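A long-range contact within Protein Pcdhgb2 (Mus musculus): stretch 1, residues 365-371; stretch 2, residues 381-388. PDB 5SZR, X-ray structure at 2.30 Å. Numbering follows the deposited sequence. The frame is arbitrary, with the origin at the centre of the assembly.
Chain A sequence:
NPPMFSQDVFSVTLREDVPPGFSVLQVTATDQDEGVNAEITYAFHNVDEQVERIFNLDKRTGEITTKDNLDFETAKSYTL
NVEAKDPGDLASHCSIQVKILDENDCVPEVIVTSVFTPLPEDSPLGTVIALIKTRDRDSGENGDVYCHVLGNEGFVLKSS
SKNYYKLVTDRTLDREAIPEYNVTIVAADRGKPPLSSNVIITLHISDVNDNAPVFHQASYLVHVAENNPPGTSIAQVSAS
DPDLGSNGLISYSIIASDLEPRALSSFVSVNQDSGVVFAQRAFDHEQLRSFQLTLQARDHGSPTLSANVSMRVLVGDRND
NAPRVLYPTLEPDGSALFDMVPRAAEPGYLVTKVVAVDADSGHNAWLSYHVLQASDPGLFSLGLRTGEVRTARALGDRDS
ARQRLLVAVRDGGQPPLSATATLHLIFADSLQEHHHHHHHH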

# COMPACT_ATOMS: atom_id res chain seq x y z
N ALA A 365 -16.90 38.82 27.65
CA ALA A 365 -16.84 39.43 28.98
C ALA A 365 -16.24 40.83 28.95
O ALA A 365 -15.84 41.34 30.00
CB ALA A 365 -16.05 38.54 29.94
N TRP A 366 -16.17 41.47 27.78
CA TRP A 366 -15.67 42.84 27.67
C TRP A 366 -16.84 43.80 27.91
O TRP A 366 -17.71 43.95 27.05
CB TRP A 366 -15.03 43.08 26.31
CG TRP A 366 -14.18 44.32 26.26
CD1 TRP A 366 -13.79 45.10 27.32
CD2 TRP A 366 -13.61 44.93 25.10
NE1 TRP A 366 -13.02 46.14 26.89
CE2 TRP A 366 -12.89 46.07 25.52
CE3 TRP A 366 -13.65 44.63 23.73
CZ2 TRP A 366 -12.22 46.90 24.64
CZ3 TRP A 366 -12.97 45.46 22.85
CH2 TRP A 366 -12.26 46.58 23.31
N LEU A 367 -16.86 44.44 29.07
CA LEU A 367 -18.03 45.19 29.49
C LEU A 367 -17.97 46.63 29.02
O LEU A 367 -16.90 47.24 28.97
CB LEU A 367 -18.19 45.13 31.01
CG LEU A 367 -18.26 43.69 31.50
CD1 LEU A 367 -18.69 43.64 32.96
CD2 LEU A 367 -19.20 42.86 30.63
N SER A 368 -19.13 47.16 28.66
CA SER A 368 -19.28 48.55 28.27
C SER A 368 -20.55 49.08 28.91
O SER A 368 -21.54 48.36 29.03
CB SER A 368 -19.35 48.72 26.75
OG SER A 368 -20.63 48.37 26.27
N TYR A 369 -20.51 50.35 29.32
CA TYR A 369 -21.54 50.96 30.15
C TYR A 369 -22.26 52.05 29.37
O TYR A 369 -21.61 52.90 28.75
CB TYR A 369 -20.91 51.54 31.42
CG TYR A 369 -20.25 50.48 32.29
CD1 TYR A 369 -20.92 49.94 33.38
CD2 TYR A 369 -18.96 50.03 32.01
CE1 TYR A 369 -20.33 48.98 34.17
CE2 TYR A 369 -18.36 49.05 32.79
CZ TYR A 369 -19.05 48.53 33.87
OH TYR A 369 -18.46 47.57 34.66
N HIS A 370 -23.59 52.02 29.39
CA HIS A 370 -24.40 52.91 28.57
C HIS A 370 -25.52 53.52 29.39
O HIS A 370 -26.09 52.86 30.27
CB HIS A 370 -24.99 52.17 27.37
CG HIS A 370 -23.97 51.44 26.56
ND1 HIS A 370 -23.40 51.98 25.42
CD2 HIS A 370 -23.42 50.21 26.71
CE1 HIS A 370 -22.54 51.11 24.91
NE2 HIS A 370 -22.54 50.03 25.67
N VAL A 371 -25.83 54.78 29.10
CA VAL A 371 -27.00 55.46 29.66
C VAL A 371 -28.19 55.16 28.77
O VAL A 371 -28.20 55.52 27.59
CB VAL A 371 -26.77 56.97 29.78
CG1 VAL A 371 -28.07 57.68 30.16
CG2 VAL A 371 -25.69 57.27 30.81
N SER A 381 -21.98 62.18 32.95
CA SER A 381 -21.32 61.33 31.97
C SER A 381 -21.10 59.95 32.57
O SER A 381 -21.01 59.78 33.79
CB SER A 381 -19.99 61.92 31.52
OG SER A 381 -19.02 61.83 32.55
N LEU A 382 -21.01 58.95 31.69
CA LEU A 382 -20.85 57.55 32.09
C LEU A 382 -19.71 56.94 31.30
O LEU A 382 -19.79 56.82 30.07
CB LEU A 382 -22.15 56.77 31.87
CG LEU A 382 -22.09 55.28 32.20
CD1 LEU A 382 -21.73 55.06 33.66
CD2 LEU A 382 -23.41 54.60 31.87
N GLY A 383 -18.63 56.58 31.99
CA GLY A 383 -17.46 56.01 31.34
C GLY A 383 -17.77 54.74 30.58
O GLY A 383 -18.22 53.75 31.17
N LEU A 384 -17.55 54.77 29.26
CA LEU A 384 -17.91 53.64 28.41
C LEU A 384 -17.31 52.34 28.92
O LEU A 384 -17.98 51.31 28.95
CB LEU A 384 -17.46 53.91 26.97
CG LEU A 384 -17.72 52.78 25.97
CD1 LEU A 384 -19.19 52.42 25.95
CD2 LEU A 384 -17.24 53.16 24.59
N ARG A 385 -16.04 52.37 29.32
CA ARG A 385 -15.37 51.18 29.84
C ARG A 385 -15.18 51.19 31.34
O ARG A 385 -14.93 50.13 31.92
CB ARG A 385 -14.00 50.99 29.16
CG ARG A 385 -14.07 50.82 27.66
CD ARG A 385 -14.83 49.57 27.28
NE ARG A 385 -14.75 49.29 25.85
CZ ARG A 385 -15.36 48.27 25.25
NH1 ARG A 385 -16.09 47.43 25.97
NH2 ARG A 385 -15.23 48.09 23.95
N THR A 386 -15.28 52.35 31.99
CA THR A 386 -15.02 52.42 33.42
C THR A 386 -16.28 52.30 34.27
O THR A 386 -16.21 51.84 35.41
CB THR A 386 -14.30 53.73 33.76
OG1 THR A 386 -15.16 54.84 33.47
CG2 THR A 386 -13.03 53.86 32.93
N GLY A 387 -17.44 52.68 33.74
CA GLY A 387 -18.62 52.70 34.58
C GLY A 387 -18.58 53.77 35.65
O GLY A 387 -19.32 53.67 36.64
N GLU A 388 -17.73 54.77 35.49
CA GLU A 388 -17.67 55.89 36.42
C GLU A 388 -18.75 56.91 36.05
O GLU A 388 -18.85 57.32 34.89
CB GLU A 388 -16.29 56.54 36.38
CG GLU A 388 -15.15 55.60 36.74
CD GLU A 388 -13.79 56.20 36.47
OE1 GLU A 388 -13.73 57.27 35.82
OE2 GLU A 388 -12.78 55.60 36.89
O HOH W 1 -21.40 55.69 28.12
O HOH W 2 -16.49 48.96 36.77

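The contact is built around a turn, residues 383-387, that lies against the start of the strand 368-371, and its side chains include some that point across directly, some that start sideways and some that start away yet bring their ends nearer. The backbone sets the register with one direct hydrogen bond: Tyr-369 N donates to Leu-384 O at 2.7 Å. The same carbonyl oxygen also receives a CA-H...O contact from Ser-368, with Ser-368 CA 3.1 Å from Leu-384 O, so one acceptor serves two consecutive residues of the strand. Farther along, water 1 bridges the two backbones by donating to Tyr-369 O (2.9 Å from the water oxygen) and to Leu-382 O (2.8 Å from it).

Tyr-369 is the buried centre. Its CA-to-CB bond points toward the turn, and chi1 in m with chi2 at -98° presents a ring face to Gly-387. Gly-387 CA sits 3.7 Å from the centroid of the Tyr-369 ring, 15° off the normal, in a CH-pi contact. Two features of that position suit glycine: phi is +68°, and an ideal CB would stand 3.0 Å from Tyr-369 CE1, a clash. The absent side chain is thus what lets the ring come down onto the backbone. The turn beneath it is braced by Gly-387 N donating to Gly-383 O at 2.9 Å. At the far end of the tyrosine, water 2 lies 3.2 Å from both Tyr-369 OH and Thr-386 O, while the hydroxyl is also hydrogen-bonded elsewhere in the structure.

Arg-385 follows the opposite rule. Its CA-to-CB bond points away from the strand, yet the residue has 109 Å² covered by the first stretch. Chi1 and chi2 both in m fold the chain back; chi3 in t and chi4 at -179° then extend it, carrying the guanidinium to Trp-366. There the two planes lie 3° apart with centres separated by 3.6 Å, a flat stack that is also a cation-pi contact with the five-membered ring. The N-H bonds lie in the guanidinium plane, so stacking through a face is compatible with bonding at the edge, where Arg-385 NH1 donates to Leu-367 O at 3.1 Å. Trp-366, with chi1 in t and chi2 at 10°, starts sideways and also brings its end nearer. The approach of Trp-366 NE1 to Arg-385 NH1, 3.5 Å, joins two donors and is a consequence of stacking rather than a bond.

The two leucines of the second stretch, Leu-382 and Leu-384, share the t, p rotamer from different starting directions. Leu-382 points toward the strand, and its CD2 packs 4.0 Å from Tyr-369 CB and 3.7 Å from Val-371 CG2. Leu-384 starts away but returns, its CD1 reaching 3.7 Å from His-370 CE1 and 3.8 Å from Ser-368 CB. Those last two residues are tied to each other: Ser-368 OG and His-370 NE2 share a 2.6 Å hydrogen bond, consistent with chi1 in p for the serine and m for the histidine, whose ring end comes nearer although its CA-to-CB bond points away.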